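Local structure of aldehyde dehydrogenase 12 (Zea mays, 6D97) at residues His95-Pro100 with Pro104-Met109; Met215-Val220 with Leu522-His527; Glu418-Ser423 with Glu427-Glu432. The protein catalyses the NAD-dependent oxidation of L-glutamate gamma-semialdehyde to glutamate, the last step of proline catabolism in plants. One frame throughout, in Å; residues are numbered along the deposited sequence.

Contact 1 of 3, residues His95-Pro100 with Pro104-Met109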
ATOM      1  N   HIS A  95      17.266 -10.783  16.210  1.00 24.55           N
ATOM      2  CA  HIS A  95      15.824 -10.803  16.002  1.00 19.73           C
ATOM      3  C   HIS A  95      15.084  -9.856  16.941  1.00 26.79           C
ATOM      4  O   HIS A  95      13.862  -9.978  17.095  1.00 19.58           O
ATOM      5  CB  HIS A  95      15.266 -12.230  16.117  1.00 24.06           C
ATOM      6  CG  HIS A  95      15.928 -13.078  17.157  1.00 29.00           C
ATOM      7  ND1 HIS A  95      15.451 -13.190  18.444  1.00 28.92           N
ATOM      8  CD2 HIS A  95      17.006 -13.894  17.085  1.00 28.19           C
ATOM      9  CE1 HIS A  95      16.221 -14.016  19.129  1.00 30.05           C
ATOM     10  NE2 HIS A  95      17.171 -14.459  18.327  1.00 27.89           N
ATOM     11  N   GLY A  96      15.797  -8.915  17.557  1.00 25.88           N
ATOM     12  CA  GLY A  96      15.189  -7.754  18.171  1.00 19.38           C
ATOM     13  C   GLY A  96      14.677  -7.983  19.581  1.00 33.62           C
ATOM     14  O   GLY A  96      14.566  -9.106  20.077  1.00 28.71           O
ATOM     15  N   LEU A  97      14.376  -6.865  20.249  1.00 35.68           N
ATOM     16  CA  LEU A  97      13.602  -6.932  21.482  1.00 26.35           C
ATOM     17  C   LEU A  97      12.199  -7.442  21.200  1.00 24.56           C
ATOM     18  O   LEU A  97      11.571  -8.058  22.068  1.00 20.61           O
ATOM     19  CB  LEU A  97      13.546  -5.558  22.154  1.00 24.42           C
ATOM     20  CG  LEU A  97      14.882  -4.935  22.552  1.00 34.81           C
ATOM     21  CD1 LEU A  97      14.680  -3.671  23.366  1.00 20.62           C
ATOM     22  CD2 LEU A  97      15.688  -5.947  23.340  1.00 21.37           C
ATOM     23  N   HIS A  98      11.698  -7.192  19.993  1.00 21.85           N
ATOM     24  CA  HIS A  98      10.455  -7.766  19.505  1.00 20.10           C
ATOM     25  C   HIS A  98      10.474  -7.690  17.985  1.00 28.22           C
ATOM     26  O   HIS A  98      11.266  -6.954  17.391  1.00 31.82           O
ATOM     27  CB  HIS A  98       9.230  -7.042  20.075  1.00 20.93           C
ATOM     28  CG  HIS A  98       9.146  -5.598  19.687  1.00 23.23           C
ATOM     29  ND1 HIS A  98       9.641  -4.582  20.477  1.00 26.92           N
ATOM     30  CD2 HIS A  98       8.631  -5.000  18.587  1.00 24.96           C
ATOM     31  CE1 HIS A  98       9.429  -3.421  19.885  1.00 19.94           C
ATOM     32  NE2 HIS A  98       8.823  -3.647  18.733  1.00 28.00           N
ATOM     33  N   ASN A  99       9.596  -8.464  17.363  1.00 23.76           N
ATOM     34  CA  ASN A  99       9.428  -8.442  15.918  1.00 18.07           C
ATOM     35  C   ASN A  99       7.989  -8.859  15.632  1.00 27.54           C
ATOM     36  O   ASN A  99       7.261  -9.183  16.579  1.00 24.52           O
ATOM     37  CB  ASN A  99      10.460  -9.345  15.229  1.00 20.48           C
ATOM     38  CG  ASN A  99      10.414 -10.775  15.711  1.00 23.70           C
ATOM     39  OD1 ASN A  99       9.395 -11.453  15.581  1.00 24.46           O
ATOM     40  ND2 ASN A  99      11.542 -11.264  16.224  1.00 26.73           N
ATOM     41  N   PRO A 100       7.525  -8.850  14.374  1.00 24.98           N
ATOM     42  CA  PRO A 100       6.109  -9.171  14.124  1.00 20.35           C
ATOM     43  C   PRO A 100       5.654 -10.524  14.652  1.00 20.59           C
ATOM     44  O   PRO A 100       4.441 -10.739  14.754  1.00 26.98           O
ATOM     45  CB  PRO A 100       6.004  -9.110  12.596  1.00 17.77           C
ATOM     46  CG  PRO A 100       7.016  -8.124  12.200  1.00 16.78           C
ATOM     47  CD  PRO A 100       8.170  -8.326  13.153  1.00 22.98           C
ATOM     48  N   PRO A 104       4.854  -9.550  20.498  1.00 33.84           N
ATOM     49  CA  PRO A 104       4.141  -8.473  19.788  1.00 27.64           C
ATOM     50  C   PRO A 104       3.467  -7.489  20.718  1.00 22.60           C
ATOM     51  O   PRO A 104       3.187  -6.358  20.301  1.00 26.38           O
ATOM     52  CB  PRO A 104       3.112  -9.230  18.937  1.00 26.10           C
ATOM     53  CG  PRO A 104       2.853 -10.465  19.712  1.00 33.74           C
ATOM     54  CD  PRO A 104       4.167 -10.846  20.341  1.00 37.11           C
ATOM     55  N   GLU A 105       3.214  -7.880  21.970  1.00 21.15           N
ATOM     56  CA  GLU A 105       2.624  -6.963  22.936  1.00 29.66           C
ATOM     57  C   GLU A 105       3.508  -5.747  23.179  1.00 29.34           C
ATOM     58  O   GLU A 105       3.022  -4.740  23.700  1.00 27.20           O
ATOM     59  CB  GLU A 105       2.331  -7.694  24.256  1.00 20.42           C
ATOM     60  CG  GLU A 105       3.553  -8.066  25.091  1.00 32.22           C
ATOM     61  CD  GLU A 105       4.270  -9.315  24.582  1.00 45.55           C
ATOM     62  OE1 GLU A 105       3.718 -10.004  23.693  1.00 32.60           O
ATOM     63  OE2 GLU A 105       5.387  -9.603  25.069  1.00 48.40           O
ATOM     64  N   ARG A 106       4.786  -5.812  22.795  1.00 32.16           N
ATOM     65  CA  ARG A 106       5.662  -4.652  22.926  1.00 19.16           C
ATOM     66  C   ARG A 106       5.300  -3.554  21.933  1.00 25.11           C
ATOM     67  O   ARG A 106       5.553  -2.374  22.207  1.00 23.21           O
ATOM     68  CB  ARG A 106       7.123  -5.064  22.760  1.00 19.31           C
ATOM     69  CG  ARG A 106       7.717  -5.734  23.988  1.00 20.05           C
ATOM     70  CD  ARG A 106       9.165  -6.148  23.752  1.00 22.34           C
ATOM     71  NE  ARG A 106       9.985  -5.064  23.209  1.00 24.52           N
ATOM     72  CZ  ARG A 106      10.605  -4.142  23.939  1.00 26.30           C
ATOM     73  NH1 ARG A 106      10.499  -4.154  25.260  1.00 27.61           N
ATOM     74  NH2 ARG A 106      11.329  -3.203  23.344  1.00 22.88           N
ATOM     75  N   TYR A 107       4.727  -3.912  20.778  1.00 29.43           N
ATOM     76  CA  TYR A 107       4.181  -2.892  19.887  1.00 31.79           C
ATOM     77  C   TYR A 107       3.085  -2.099  20.581  1.00 29.45           C
ATOM     78  O   TYR A 107       3.016  -0.871  20.451  1.00 28.73           O
ATOM     79  CB  TYR A 107       3.622  -3.521  18.613  1.00 25.49           C
ATOM     80  CG  TYR A 107       4.630  -4.139  17.679  1.00 21.25           C
ATOM     81  CD1 TYR A 107       5.527  -3.352  16.967  1.00 16.90           C
ATOM     82  CD2 TYR A 107       4.653  -5.513  17.476  1.00 27.19           C
ATOM     83  CE1 TYR A 107       6.432  -3.922  16.098  1.00 26.04           C
ATOM     84  CE2 TYR A 107       5.556  -6.094  16.618  1.00 21.69           C
ATOM     85  CZ  TYR A 107       6.445  -5.295  15.931  1.00 31.47           C
ATOM     86  OH  TYR A 107       7.345  -5.864  15.063  1.00 24.47           O
ATOM     87  N   LEU A 108       2.212  -2.789  21.321  1.00 28.56           N
ATOM     88  CA  LEU A 108       1.135  -2.111  22.033  1.00 29.74           C
ATOM     89  C   LEU A 108       1.675  -1.234  23.152  1.00 31.52           C
ATOM     90  O   LEU A 108       1.150  -0.141  23.397  1.00 25.79           O
ATOM     91  CB  LEU A 108       0.151  -3.136  22.591  1.00 29.68           C
ATOM     92  CG  LEU A 108      -0.460  -4.017  21.508  1.00 32.74           C
ATOM     93  CD1 LEU A 108      -1.585  -4.884  22.064  1.00 33.06           C
ATOM     94  CD2 LEU A 108      -0.937  -3.135  20.374  1.00 36.89           C
ATOM     95  N   MET A 109       2.714  -1.706  23.847  1.00 27.56           N
ATOM     96  CA  MET A 109       3.314  -0.931  24.928  1.00 35.47           C
ATOM     97  C   MET A 109       3.838   0.401  24.422  1.00 29.41           C
ATOM     98  O   MET A 109       3.683   1.433  25.081  1.00 30.02           O
ATOM     99  CB  MET A 109       4.447  -1.729  25.575  1.00 20.18           C
ATOM    100  CG  MET A 109       5.172  -1.013  26.706  1.00 24.44           C
ATOM    101  SD  MET A 109       6.553  -2.002  27.316  1.00 30.21           S
ATOM    102  CE  MET A 109       7.702  -1.896  25.945  1.00 20.66           C
TER
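R106 and Y107, in the first turn of helix 105-121, both close on H98 of the loop that leads into that helix from helix 83-90, making a local loop-to-helix packing in the aldehyde dehydrogenase fold. The tight part is centred on the H98 imidazole. R106 NE donates to H98 ND1 at 2.8 Å, with the donor tilted 19° from the ring plane. The imidazole also turns its CD2 edge to the face of Y107, a T-shaped stack with planes at 75°. Centroids are 4.5 Å apart, and CD2 stands over the rim of the phenol, 3.5 Å from Y107 CZ. H98 CG sits between the backbone N and the carbonyl carbon (chi1 62°), which swings the ring toward the helix, and H98 NE2 is hydrogen-bonded to Y214 O. With an alanine here, R106 NE would probably lose its acceptor and Y214 O its imidazole partner, and a gap would open against the face of Y107. The partly exposed side, toward solvent, has apolar contact instead: L97 CB lies over one face of the R106 guanidinium and L97 CD1 is 3.4 Å from R106 NH2, which D247 takes in a salt bridge. Beyond Y107, P174 of a second subunit packs on P100, whose ring carbon CD lies 3.2 Å from Y107 OH.

Contact 2 of 3, residues Met215-Val220 with Leu522-His527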
ATOM      1  N   MET A 215      10.294  -0.428  15.911  1.00 22.58           N
ATOM      2  CA  MET A 215      10.480  -1.575  15.033  1.00 16.12           C
ATOM      3  C   MET A 215      11.117  -2.765  15.734  1.00 27.76           C
ATOM      4  O   MET A 215      11.241  -3.830  15.117  1.00 24.04           O
ATOM      5  CB  MET A 215      11.323  -1.182  13.819  1.00 19.11           C
ATOM      6  CG  MET A 215      10.739  -0.026  13.023  1.00 27.49           C
ATOM      7  SD  MET A 215       8.983  -0.237  12.664  1.00 21.12           S
ATOM      8  CE  MET A 215       9.014  -1.687  11.612  1.00 26.49           C
ATOM      9  N   GLY A 216      11.524  -2.616  16.986  1.00 25.70           N
ATOM     10  CA  GLY A 216      12.068  -3.706  17.757  1.00 21.97           C
ATOM     11  C   GLY A 216      13.569  -3.681  17.988  1.00 33.23           C
ATOM     12  O   GLY A 216      14.128  -4.714  18.383  1.00 22.70           O
ATOM     13  N   ASN A 217      14.233  -2.555  17.758  1.00 29.18           N
ATOM     14  CA  ASN A 217      15.665  -2.452  17.988  1.00 19.70           C
ATOM     15  C   ASN A 217      15.950  -2.036  19.428  1.00 21.18           C
ATOM     16  O   ASN A 217      15.070  -1.559  20.152  1.00 26.30           O
ATOM     17  CB  ASN A 217      16.296  -1.447  17.023  1.00 27.13           C
ATOM     18  CG  ASN A 217      15.964  -1.738  15.572  1.00 19.89           C
ATOM     19  OD1 ASN A 217      16.554  -2.625  14.956  1.00 21.32           O
ATOM     20  ND2 ASN A 217      15.016  -0.989  15.018  1.00 24.34           N
ATOM     21  N   LYS A 218      17.200  -2.236  19.843  1.00 19.51           N
ATOM     22  CA  LYS A 218      17.694  -1.667  21.093  1.00 21.75           C
ATOM     23  C   LYS A 218      18.761  -0.637  20.758  1.00 23.11           C
ATOM     24  O   LYS A 218      19.877  -1.010  20.365  1.00 24.17           O
ATOM     25  CB  LYS A 218      18.257  -2.738  22.027  1.00 21.81           C
ATOM     26  CG  LYS A 218      18.934  -2.156  23.255  1.00 21.67           C
ATOM     27  CD  LYS A 218      19.187  -3.189  24.326  1.00 29.21           C
ATOM     28  CE  LYS A 218      19.814  -2.527  25.543  1.00 35.41           C
ATOM     29  NZ  LYS A 218      19.983  -3.478  26.677  1.00 25.96           N
ATOM     30  N   PRO A 219      18.463   0.652  20.868  1.00 25.02           N
ATOM     31  CA  PRO A 219      19.427   1.674  20.467  1.00 23.40           C
ATOM     32  C   PRO A 219      20.279   2.184  21.615  1.00 29.83           C
ATOM     33  O   PRO A 219      19.887   2.172  22.784  1.00 30.49           O
ATOM     34  CB  PRO A 219      18.518   2.793  19.940  1.00 19.42           C
ATOM     35  CG  PRO A 219      17.318   2.699  20.827  1.00 21.57           C
ATOM     36  CD  PRO A 219      17.153   1.235  21.196  1.00 23.25           C
ATOM     37  N   VAL A 220      21.474   2.631  21.251  1.00 34.80           N
ATOM     38  CA  VAL A 220      22.282   3.503  22.090  1.00 36.56           C
ATOM     39  C   VAL A 220      22.262   4.877  21.438  1.00 35.58           C
ATOM     40  O   VAL A 220      22.531   5.008  20.235  1.00 31.21           O
ATOM     41  CB  VAL A 220      23.715   2.967  22.273  1.00 37.86           C
ATOM     42  CG1 VAL A 220      24.429   2.802  20.932  1.00 33.09           C
ATOM     43  CG2 VAL A 220      24.498   3.876  23.205  1.00 23.32           C
ATOM     44  N   LEU A 522      11.830   2.364   6.765  1.00 19.49           N
ATOM     45  CA  LEU A 522      13.033   2.294   5.937  1.00 26.67           C
ATOM     46  C   LEU A 522      14.293   2.288   6.793  1.00 22.86           C
ATOM     47  O   LEU A 522      15.215   1.498   6.557  1.00 36.49           O
ATOM     48  CB  LEU A 522      13.063   3.467   4.956  1.00 27.49           C
ATOM     49  CG  LEU A 522      14.436   3.778   4.357  1.00 36.52           C
ATOM     50  CD1 LEU A 522      14.757   2.782   3.248  1.00 38.90           C
ATOM     51  CD2 LEU A 522      14.514   5.210   3.853  1.00 31.29           C
ATOM     52  N   VAL A 523      14.341   3.151   7.803  1.00 24.74           N
ATOM     53  CA  VAL A 523      15.575   3.352   8.553  1.00 22.52           C
ATOM     54  C   VAL A 523      15.789   2.246   9.578  1.00 22.26           C
ATOM     55  O   VAL A 523      16.922   1.808   9.801  1.00 31.05           O
ATOM     56  CB  VAL A 523      15.555   4.746   9.211  1.00 30.43           C
ATOM     57  CG1 VAL A 523      16.695   4.890  10.194  1.00 16.18           C
ATOM     58  CG2 VAL A 523      15.646   5.830   8.148  1.00 25.53           C
ATOM     59  N   TRP A 524      14.717   1.766  10.210  1.00 20.72           N
ATOM     60  CA  TRP A 524      14.835   0.960  11.418  1.00 24.14           C
ATOM     61  C   TRP A 524      14.360  -0.476  11.257  1.00 23.98           C
ATOM     62  O   TRP A 524      14.238  -1.192  12.257  1.00 26.82           O
ATOM     63  CB  TRP A 524      14.089   1.639  12.563  1.00 15.97           C
ATOM     64  CG  TRP A 524      14.776   2.890  12.972  1.00 24.08           C
ATOM     65  CD1 TRP A 524      14.266   4.159  12.960  1.00 21.15           C
ATOM     66  CD2 TRP A 524      16.131   3.003  13.415  1.00 30.17           C
ATOM     67  NE1 TRP A 524      15.220   5.052  13.389  1.00 24.20           N
ATOM     68  CE2 TRP A 524      16.372   4.367  13.675  1.00 23.90           C
ATOM     69  CE3 TRP A 524      17.163   2.079  13.628  1.00 22.04           C
ATOM     70  CZ2 TRP A 524      17.602   4.830  14.135  1.00 28.00           C
ATOM     71  CZ3 TRP A 524      18.380   2.538  14.083  1.00 22.07           C
ATOM     72  CH2 TRP A 524      18.589   3.903  14.334  1.00 22.41           C
ATOM     73  N   SER A 525      14.102  -0.923  10.032  1.00 18.40           N
ATOM     74  CA  SER A 525      13.794  -2.324   9.804  1.00 19.59           C
ATOM     75  C   SER A 525      14.304  -2.721   8.428  1.00 19.79           C
ATOM     76  O   SER A 525      14.645  -1.877   7.594  1.00 21.30           O
ATOM     77  CB  SER A 525      12.293  -2.606   9.935  1.00 20.26           C
ATOM     78  OG  SER A 525      11.561  -2.005   8.882  1.00 21.94           O
ATOM     79  N   CYS A 526      14.368  -4.027   8.212  1.00 25.56           N
ATOM     80  CA  CYS A 526      14.722  -4.603   6.929  1.00 22.22           C
ATOM     81  C   CYS A 526      13.651  -5.608   6.541  1.00 23.83           C
ATOM     82  O   CYS A 526      12.849  -6.042   7.370  1.00 23.04           O
ATOM     83  CB  CYS A 526      16.098  -5.280   6.970  1.00 21.51           C
ATOM     84  SG  CYS A 526      16.259  -6.568   8.222  1.00 31.24           S
ATOM     85  N   HIS A 527      13.636  -5.970   5.264  1.00 22.00           N
ATOM     86  CA  HIS A 527      12.676  -6.953   4.787  1.00 20.98           C
ATOM     87  C   HIS A 527      13.110  -8.354   5.199  1.00 24.62           C
ATOM     88  O   HIS A 527      14.285  -8.715   5.069  1.00 25.03           O
ATOM     89  CB  HIS A 527      12.526  -6.880   3.270  1.00 19.70           C
ATOM     90  CG  HIS A 527      11.503  -7.827   2.725  1.00 25.77           C
ATOM     91  ND1 HIS A 527      10.186  -7.467   2.531  1.00 24.18           N
ATOM     92  CD2 HIS A 527      11.594  -9.126   2.357  1.00 29.04           C
ATOM     93  CE1 HIS A 527       9.515  -8.501   2.054  1.00 29.11           C
ATOM     94  NE2 HIS A 527      10.345  -9.521   1.942  1.00 28.81           N
TER
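The backbones of M215 and W524 come together where two helices each give way to a strand, their CA atoms 6.2 Å apart: helix 203-214 ends in a Schellman motif at G216 and runs on into strand 218-223, while helix 517-524 is followed by strand 526-533. N217 makes the polar link. Its ND2 donates to W524 O at 2.9 Å, almost straight at 173°, arriving in the carbonyl plane on a lone pair, with the oxygen only 3° out of the amide plane. The same ND2 is also hydrogen-bonded to A212 O, and N217 OD1 accepts from the backbone N of Y189 and of G190, so both ends of the amide are used and its rotation is fixed. M215 covers the neighbouring surface. Its CB lies 3.3 Å from W524 O and its CG 3.8 Å from W524 CB; bends at chi2 and chi3 then fold the thioether round, bringing CE to 3.7 Å from S525 OG. That hydroxyl has polar partners in K521 O and R186 NE. The indole of W524 heads into the core against V192, I194, M269 and L271 of the parallel NAD-domain sheet, with NE1 hydrogen-bonded to Q208 OE1; its side chain is about 8 Å from that of the NAD-binding T196. The chemistry is that of a buried carbonyl at a helix-to-strand junction: one asparagine satisfies W524 O while tying it to A212 and the Y189-G190 backbone, and the methionine packs its CB and CG against the same carbonyl and W524 CB.

Contact 3 of 3, residues Glu418-Ser423 with Glu427-Glu432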
ATOM      1  N   GLU A 418      27.311  33.429 -13.956  1.00 49.65           N
ATOM      2  CA  GLU A 418      28.340  32.926 -14.860  1.00 50.80           C
ATOM      3  C   GLU A 418      29.662  32.687 -14.142  1.00 49.60           C
ATOM      4  O   GLU A 418      30.436  31.811 -14.546  1.00 49.13           O
ATOM      5  CB  GLU A 418      28.537  33.900 -16.019  1.00 56.09           C
ATOM      6  CG  GLU A 418      27.511  33.763 -17.127  1.00 64.47           C
ATOM      7  CD  GLU A 418      27.076  35.105 -17.678  1.00 73.97           C
ATOM      8  OE1 GLU A 418      26.167  35.722 -17.082  1.00 76.01           O
ATOM      9  OE2 GLU A 418      27.653  35.548 -18.695  1.00 76.50           O
ATOM     10  N   GLU A 419      29.944  33.452 -13.085  1.00 40.22           N
ATOM     11  CA  GLU A 419      31.163  33.220 -12.321  1.00 43.94           C
ATOM     12  C   GLU A 419      31.020  32.012 -11.403  1.00 50.76           C
ATOM     13  O   GLU A 419      31.991  31.278 -11.185  1.00 57.35           O
ATOM     14  CB  GLU A 419      31.525  34.468 -11.515  1.00 41.24           C
ATOM     15  CG  GLU A 419      31.634  35.747 -12.343  1.00 47.42           C
ATOM     16  CD  GLU A 419      32.828  35.750 -13.280  1.00 54.08           C
ATOM     17  OE1 GLU A 419      33.743  34.923 -13.074  1.00 48.10           O
ATOM     18  OE2 GLU A 419      32.849  36.579 -14.220  1.00 56.72           O
ATOM     19  N   ILE A 420      29.818  31.795 -10.861  1.00 49.88           N
ATOM     20  CA  ILE A 420      29.567  30.641  -9.997  1.00 41.50           C
ATOM     21  C   ILE A 420      29.912  29.345 -10.721  1.00 48.48           C
ATOM     22  O   ILE A 420      30.564  28.454 -10.164  1.00 57.54           O
ATOM     23  CB  ILE A 420      28.103  30.644  -9.520  1.00 40.31           C
ATOM     24  CG1 ILE A 420      27.813  31.866  -8.651  1.00 43.29           C
ATOM     25  CG2 ILE A 420      27.775  29.368  -8.761  1.00 30.67           C
ATOM     26  CD1 ILE A 420      26.347  32.048  -8.355  1.00 48.59           C
ATOM     27  N   LEU A 421      29.489  29.229 -11.982  1.00 44.40           N
ATOM     28  CA  LEU A 421      29.646  27.980 -12.721  1.00 47.20           C
ATOM     29  C   LEU A 421      31.100  27.642 -13.011  1.00 42.72           C
ATOM     30  O   LEU A 421      31.404  26.486 -13.323  1.00 44.01           O
ATOM     31  CB  LEU A 421      28.860  28.047 -14.027  1.00 52.02           C
ATOM     32  CG  LEU A 421      27.354  27.919 -13.816  1.00 45.57           C
ATOM     33  CD1 LEU A 421      26.632  27.914 -15.145  1.00 42.45           C
ATOM     34  CD2 LEU A 421      27.041  26.658 -13.031  1.00 34.48           C
ATOM     35  N   LYS A 422      31.999  28.613 -12.907  1.00 40.83           N
ATOM     36  CA  LYS A 422      33.402  28.364 -13.184  1.00 45.42           C
ATOM     37  C   LYS A 422      34.015  27.487 -12.100  1.00 49.52           C
ATOM     38  O   LYS A 422      33.586  27.495 -10.943  1.00 55.87           O
ATOM     39  CB  LYS A 422      34.156  29.687 -13.295  1.00 35.42           C
ATOM     40  CG  LYS A 422      33.688  30.537 -14.463  1.00 36.21           C
ATOM     41  CD  LYS A 422      34.319  31.913 -14.438  1.00 45.80           C
ATOM     42  CE  LYS A 422      34.454  32.464 -15.843  1.00 44.14           C
ATOM     43  NZ  LYS A 422      33.977  33.867 -15.972  1.00 49.24           N
ATOM     44  N   SER A 423      35.015  26.706 -12.496  1.00 51.76           N
ATOM     45  CA  SER A 423      35.710  25.846 -11.551  1.00 52.83           C
ATOM     46  C   SER A 423      36.435  26.694 -10.512  1.00 51.64           C
ATOM     47  O   SER A 423      36.820  27.840 -10.769  1.00 51.96           O
ATOM     48  CB  SER A 423      36.694  24.934 -12.284  1.00 54.05           C
ATOM     49  OG  SER A 423      36.838  23.686 -11.624  1.00 67.44           O
ATOM     50  N   GLU A 427      33.129  25.423  -6.110  1.00 47.59           N
ATOM     51  CA  GLU A 427      33.369  24.763  -4.829  1.00 39.60           C
ATOM     52  C   GLU A 427      33.334  25.762  -3.671  1.00 39.27           C
ATOM     53  O   GLU A 427      32.825  25.441  -2.587  1.00 42.78           O
ATOM     54  CB  GLU A 427      34.721  24.033  -4.852  1.00 40.17           C
ATOM     55  CG  GLU A 427      34.822  22.827  -5.791  1.00 50.66           C
ATOM     56  CD  GLU A 427      34.807  23.216  -7.247  1.00 57.92           C
ATOM     57  OE1 GLU A 427      35.133  24.368  -7.554  1.00 60.48           O
ATOM     58  OE2 GLU A 427      34.452  22.389  -8.096  1.00 63.64           O
ATOM     59  N   LEU A 428      33.839  26.974  -3.875  1.00 41.79           N
ATOM     60  CA  LEU A 428      33.745  28.014  -2.854  1.00 40.37           C
ATOM     61  C   LEU A 428      32.297  28.469  -2.648  1.00 50.57           C
ATOM     62  O   LEU A 428      31.830  28.583  -1.503  1.00 49.55           O
ATOM     63  CB  LEU A 428      34.636  29.202  -3.240  1.00 38.93           C
ATOM     64  CG  LEU A 428      34.636  30.398  -2.289  1.00 43.72           C
ATOM     65  CD1 LEU A 428      35.273  30.022  -0.973  1.00 43.70           C
ATOM     66  CD2 LEU A 428      35.335  31.589  -2.928  1.00 39.87           C
ATOM     67  N   VAL A 429      31.569  28.755  -3.739  1.00 50.03           N
ATOM     68  CA  VAL A 429      30.203  29.288  -3.642  1.00 40.00           C
ATOM     69  C   VAL A 429      29.273  28.262  -3.004  1.00 39.84           C
ATOM     70  O   VAL A 429      28.423  28.607  -2.164  1.00 50.41           O
ATOM     71  CB  VAL A 429      29.709  29.739  -5.041  1.00 41.42           C
ATOM     72  CG1 VAL A 429      28.173  29.850  -5.103  1.00 34.78           C
ATOM     73  CG2 VAL A 429      30.373  31.054  -5.435  1.00 41.10           C
ATOM     74  N   THR A 430      29.408  26.986  -3.368  1.00 41.56           N
ATOM     75  CA  THR A 430      28.543  25.925  -2.859  1.00 35.86           C
ATOM     76  C   THR A 430      29.056  25.335  -1.538  1.00 30.78           C
ATOM     77  O   THR A 430      28.626  24.243  -1.147  1.00 35.56           O
ATOM     78  CB  THR A 430      28.381  24.833  -3.908  1.00 32.88           C
ATOM     79  OG1 THR A 430      29.640  24.205  -4.139  1.00 37.81           O
ATOM     80  CG2 THR A 430      27.856  25.431  -5.240  1.00 34.33           C
ATOM     81  N   LYS A 431      29.950  26.021  -0.842  1.00 40.32           N
ATOM     82  CA  LYS A 431      30.428  25.542   0.448  1.00 32.64           C
ATOM     83  C   LYS A 431      29.389  25.852   1.523  1.00 37.23           C
ATOM     84  O   LYS A 431      28.918  26.988   1.624  1.00 34.43           O
ATOM     85  CB  LYS A 431      31.769  26.204   0.777  1.00 42.18           C
ATOM     86  CG  LYS A 431      32.356  25.871   2.127  1.00 47.97           C
ATOM     87  CD  LYS A 431      33.419  26.891   2.477  1.00 58.08           C
ATOM     88  CE  LYS A 431      34.046  26.592   3.811  1.00 56.27           C
ATOM     89  NZ  LYS A 431      35.233  25.713   3.681  1.00 59.99           N
ATOM     90  N   GLU A 432      29.034  24.858   2.327  1.00 37.08           N
ATOM     91  CA  GLU A 432      28.043  25.065   3.366  1.00 39.67           C
ATOM     92  C   GLU A 432      28.652  25.826   4.536  1.00 44.35           C
ATOM     93  O   GLU A 432      29.645  25.375   5.119  1.00 45.03           O
ATOM     94  CB  GLU A 432      27.470  23.727   3.853  1.00 47.90           C
ATOM     95  CG  GLU A 432      26.303  23.890   4.803  1.00 55.21           C
ATOM     96  CD  GLU A 432      26.007  22.632   5.580  1.00 64.23           C
ATOM     97  OE1 GLU A 432      26.969  21.910   5.896  1.00 64.02           O
ATOM     98  OE2 GLU A 432      24.825  22.374   5.894  1.00 61.62           O
TER
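The corner between the two short helices 417-420 and 425-429, in the aldehyde dehydrogenase fold, has I420 and V429 as its buried part. I420 CG2 meets V429 CG1 at 3.7 Å, and the two side chains cross at about a right angle. In V429, CG1 lies opposite the backbone N (chi1 161°), reaching across to the isoleucine, while CG2 passes 4.2 Å from I420 CG1. V415 touches I420, and L381 of helix 371-382 touches V429. The exposed part is polar and much looser. E427 bends at chi2 (70°) so that its carboxylate turns back toward S423, yet OE1 stays 4.0 Å from S423 C; OE1 also makes a weak hydrogen bond to G424 N. Within 418-423, K422 NZ forms a salt bridge with E419 OE1 at 3.1 Å, approaching from above the carboxylate plane. E419 O also accepts from N425 ND2, joining the end of helix 417-420 to the start of helix 425-429. The arrangement is that of two short helices in sequence, set between strands 411-414 and 437-443 of the mixed sheet and joined by the apolar I420-V429 contact.

How the contacts relate
Contacts 1 and 2 are neighbours, their centres 11 Å apart, and they touch directly: L97 N lies 2.9 Å from G216 O, a probable hydrogen bond, so the loop before helix 105-121 is joined to the turn that leads into strand 218-223 of the parallel five-stranded sheet. Both also touch the same third subunit. Contact 3 stands apart on the opposite side of the chain's centre, 50 Å from contact 1 and 39 Å from contact 2 between centres, in the connection between strands 411-414 and 437-443 of the mixed seven-stranded sheet. Contact 1 comes first along the chain; contact 2 spans some 300 residues, among which contact 3 falls. The chain thus returns late to the NAD-binding half, close to a subunit interface.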